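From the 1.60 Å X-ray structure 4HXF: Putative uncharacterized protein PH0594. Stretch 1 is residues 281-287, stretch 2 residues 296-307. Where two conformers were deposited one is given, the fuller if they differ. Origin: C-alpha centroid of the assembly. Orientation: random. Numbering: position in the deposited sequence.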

# COMPACT_ATOMS: atom_id res chain seq x y z
N GLU A 281 2.83 48.48 -30.01
CA GLU A 281 3.34 49.48 -29.05
C GLU A 281 2.85 49.25 -27.64
O GLU A 281 2.31 50.14 -26.96
N GLY A 282 3.03 48.02 -27.21
CA GLY A 282 2.65 47.60 -25.84
C GLY A 282 1.32 46.91 -25.65
O GLY A 282 1.11 46.34 -24.60
N SER A 283 0.45 46.95 -26.63
CA SER A 283 -0.86 46.33 -26.62
C SER A 283 -0.81 45.09 -27.53
O SER A 283 0.04 45.00 -28.49
N VAL A 284 -1.74 44.17 -27.31
CA VAL A 284 -2.04 43.12 -28.27
C VAL A 284 -3.53 43.34 -28.61
O VAL A 284 -4.38 43.12 -27.75
N ASN A 285 -3.80 43.75 -29.83
CA ASN A 285 -5.11 44.27 -30.24
C ASN A 285 -5.79 43.33 -31.22
O ASN A 285 -5.08 42.73 -32.04
N LEU A 286 -7.10 43.19 -31.15
CA LEU A 286 -7.96 42.30 -31.99
C LEU A 286 -8.64 43.03 -33.14
O LEU A 286 -9.22 44.12 -33.01
N TYR A 287 -8.48 42.41 -34.31
CA TYR A 287 -9.02 42.85 -35.58
C TYR A 287 -9.74 41.70 -36.27
O TYR A 287 -9.57 40.55 -35.92
N ILE A 296 -11.55 45.66 -33.80
CA ILE A 296 -12.53 45.08 -32.88
C ILE A 296 -12.26 45.47 -31.42
O ILE A 296 -13.12 46.07 -30.79
N ALA A 297 -11.07 45.23 -30.88
CA ALA A 297 -10.76 45.52 -29.49
C ALA A 297 -9.34 46.04 -29.47
O ALA A 297 -8.36 45.23 -29.41
N LYS A 298 -9.25 47.36 -29.44
CA LYS A 298 -7.93 48.02 -29.44
C LYS A 298 -7.90 48.87 -28.21
O LYS A 298 -8.86 49.64 -27.95
N GLY A 299 -6.85 48.80 -27.43
CA GLY A 299 -6.73 49.71 -26.25
C GLY A 299 -5.47 49.36 -25.50
O GLY A 299 -4.56 48.65 -26.01
N LYS A 300 -5.41 49.87 -24.26
CA LYS A 300 -4.27 49.57 -23.37
C LYS A 300 -4.49 48.22 -22.73
O LYS A 300 -4.86 48.09 -21.53
N HIS A 301 -4.27 47.15 -23.51
CA HIS A 301 -4.63 45.79 -23.07
C HIS A 301 -3.91 44.77 -23.91
O HIS A 301 -3.30 45.12 -24.93
N TRP A 302 -3.97 43.53 -23.47
CA TRP A 302 -3.52 42.34 -24.28
C TRP A 302 -4.65 41.40 -24.45
O TRP A 302 -5.20 40.89 -23.46
N ILE A 303 -5.04 41.20 -25.69
CA ILE A 303 -6.02 40.14 -26.10
C ILE A 303 -5.30 38.80 -26.13
O ILE A 303 -4.48 38.57 -27.07
N MET A 304 -5.49 37.97 -25.09
CA MET A 304 -4.76 36.80 -24.87
C MET A 304 -5.25 35.58 -25.61
O MET A 304 -4.49 34.62 -25.79
N GLY A 305 -6.47 35.61 -26.10
CA GLY A 305 -7.08 34.45 -26.76
C GLY A 305 -8.41 34.87 -27.24
O GLY A 305 -9.04 35.93 -26.80
N PHE A 306 -8.89 34.20 -28.28
CA PHE A 306 -10.17 34.54 -28.83
C PHE A 306 -10.72 33.33 -29.67
O PHE A 306 -9.98 32.36 -29.97
N ASP A 307 -12.00 33.39 -29.92
CA ASP A 307 -12.64 32.40 -30.82
C ASP A 307 -13.85 32.99 -31.38
O ASP A 307 -14.49 33.95 -30.87

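The most unusual feature of this contact is that strand 283-287 pairs with stretch 2 in two separate places, and the loop between them is held by the side chain of N285. At one end L286 forms an antiparallel pair with A297, L286 N donating to A297 O (3.0 Å) while L286 O accepts from both A297 N (3.0 Å) and I296 N (2.9 Å). At the other, V284 makes a single bridge with W302: V284 N donates to H301 O (3.0 Å) and I303 N to V284 O (2.9 Å). The axes of strands 283-287 and 302-307 cross at 66°, so this second pairing is brief.

N285 lies between the two sites. Its CA-to-CB bond points sideways, but the m rotamer (chi2 -41°) brings the amide nearer to stretch 2, where OD1 accepts a hydrogen bond from G299 N at 3.0 Å. S283, also m, grips the same glycine from its other polar group, S283 OG donating to G299 O at 2.6 Å. The H301 ring reaches back toward this loop from a p rotamer, and its NE2 donates to A297 O at 3.0 Å. That carbonyl therefore serves both the strand pairing and the loop closure.

The apolar packing centres on L286, which has the largest area covered by the opposite stretch. In its t,p rotamer, L286 CB lies 4.1 Å from A297 CB and 4.1 Å from I303 CG1, while L286 CG is 4.1 Å from I296 CB. L286 CD1 sits over a face of the F306 ring, 3.9 Å from the ring centroid and only 14° off its normal, a CH-pi contact. F306 adopts the p rotamer and its CA-to-CB bond points toward stretch 1; I296 and I303 are both m,m.

A second CH-pi contact forms at V284. With chi1 in the t well, V284 CG2 packs over a face of the W302 indole, 3.5 Å from W302 CD2. The same ring is anchored at its edge, where W302 NE1 donates to G282 O at 2.9 Å, so the indole combines a polar tether with an apolar face. G282 itself has a positive phi of 97°, a conformation suited to glycine.

Beyond L286, the Y287 CA-to-CB bond points away, yet its m rotamer carries the phenol back to the extended, all-t chain of K298, with Y287 OH 3.8 Å from K298 CD. A water completes this contact, donating to Y287 OH at 2.8 Å and accepting from K298 NZ at 2.8 Å.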

# COMPACT_ATOMS: atom_id res chain seq x y z
CB GLU A 281 2.93 50.89 -29.54
CG GLU A 281 3.24 51.14 -31.01
CD GLU A 281 2.06 50.77 -31.95
OE1 GLU A 281 0.93 51.02 -31.55
OE2 GLU A 281 2.23 50.15 -33.04
CB SER A 283 -1.88 47.34 -27.14
OG SER A 283 -1.97 48.44 -26.25
CB VAL A 284 -1.71 41.72 -27.83
CG1 VAL A 284 -2.22 40.66 -28.78
CG2 VAL A 284 -0.21 41.60 -27.56
CB ASN A 285 -4.98 45.66 -30.88
CG ASN A 285 -4.53 46.74 -29.90
OD1 ASN A 285 -5.00 46.77 -28.74
ND2 ASN A 285 -3.57 47.57 -30.36
CB LEU A 286 -9.08 41.65 -31.10
CG LEU A 286 -10.03 40.65 -31.81
CD1 LEU A 286 -9.23 39.41 -32.35
CD2 LEU A 286 -11.04 40.15 -30.77
CB TYR A 287 -7.85 43.30 -36.50
CG TYR A 287 -7.08 44.48 -35.97
CD1 TYR A 287 -6.03 44.30 -35.13
CD2 TYR A 287 -7.46 45.78 -36.21
CE1 TYR A 287 -5.34 45.38 -34.62
CE2 TYR A 287 -6.81 46.89 -35.65
CZ TYR A 287 -5.70 46.66 -34.87
OH TYR A 287 -5.04 47.74 -34.37
CB ILE A 296 -12.64 43.55 -32.94
CG1 ILE A 296 -12.82 43.05 -34.36
CG2 ILE A 296 -13.84 43.16 -32.14
CD1 ILE A 296 -14.18 43.46 -34.90
CB ALA A 297 -10.97 44.28 -28.56
CB LYS A 298 -7.80 48.85 -30.73
CG LYS A 298 -6.56 49.75 -30.75
CD LYS A 298 -6.31 50.46 -32.07
CE LYS A 298 -5.10 51.41 -31.95
NZ LYS A 298 -5.18 52.42 -33.07
CB LYS A 300 -4.14 50.69 -22.31
CG LYS A 300 -3.76 52.02 -22.91
CD LYS A 300 -3.54 53.00 -21.74
CE LYS A 300 -2.56 54.16 -22.02
NZ LYS A 300 -1.68 54.52 -20.78
CB HIS A 301 -6.14 45.56 -23.14
CG HIS A 301 -6.76 45.68 -24.52
ND1 HIS A 301 -7.99 46.26 -24.71
CD2 HIS A 301 -6.36 45.17 -25.75
CE1 HIS A 301 -8.28 46.17 -26.03
NE2 HIS A 301 -7.27 45.50 -26.66
CB TRP A 302 -2.40 41.60 -23.60
CG TRP A 302 -1.01 42.11 -23.86
CD1 TRP A 302 -0.63 43.42 -23.84
CD2 TRP A 302 0.24 41.37 -24.10
NE1 TRP A 302 0.72 43.57 -24.04
CE2 TRP A 302 1.29 42.35 -24.20
CE3 TRP A 302 0.55 40.03 -24.25
CZ2 TRP A 302 2.60 42.02 -24.44
CZ3 TRP A 302 1.90 39.70 -24.50
CH2 TRP A 302 2.88 40.67 -24.62
CB ILE A 303 -6.78 40.45 -27.40
CG1 ILE A 303 -7.46 41.81 -27.36
CG2 ILE A 303 -7.78 39.29 -27.73
CD1 ILE A 303 -8.44 42.09 -26.18
CB MET A 304 -4.81 36.52 -23.37
CG MET A 304 -4.11 37.56 -22.57
SD MET A 304 -2.37 37.73 -23.01
CE MET A 304 -1.60 36.20 -22.60
CB PHE A 306 -10.14 35.83 -29.65
CG PHE A 306 -9.20 35.78 -30.88
CD1 PHE A 306 -7.86 36.16 -30.75
CD2 PHE A 306 -9.62 35.24 -32.07
CE1 PHE A 306 -7.00 36.01 -31.80
CE2 PHE A 306 -8.70 35.04 -33.13
CZ PHE A 306 -7.40 35.47 -32.97
CB ASP A 307 -12.97 31.08 -30.11
CG ASP A 307 -13.12 29.87 -31.10
OD1 ASP A 307 -12.69 29.93 -32.30
OD2 ASP A 307 -13.68 28.80 -30.74
O HOH W 1 -5.54 50.46 -35.03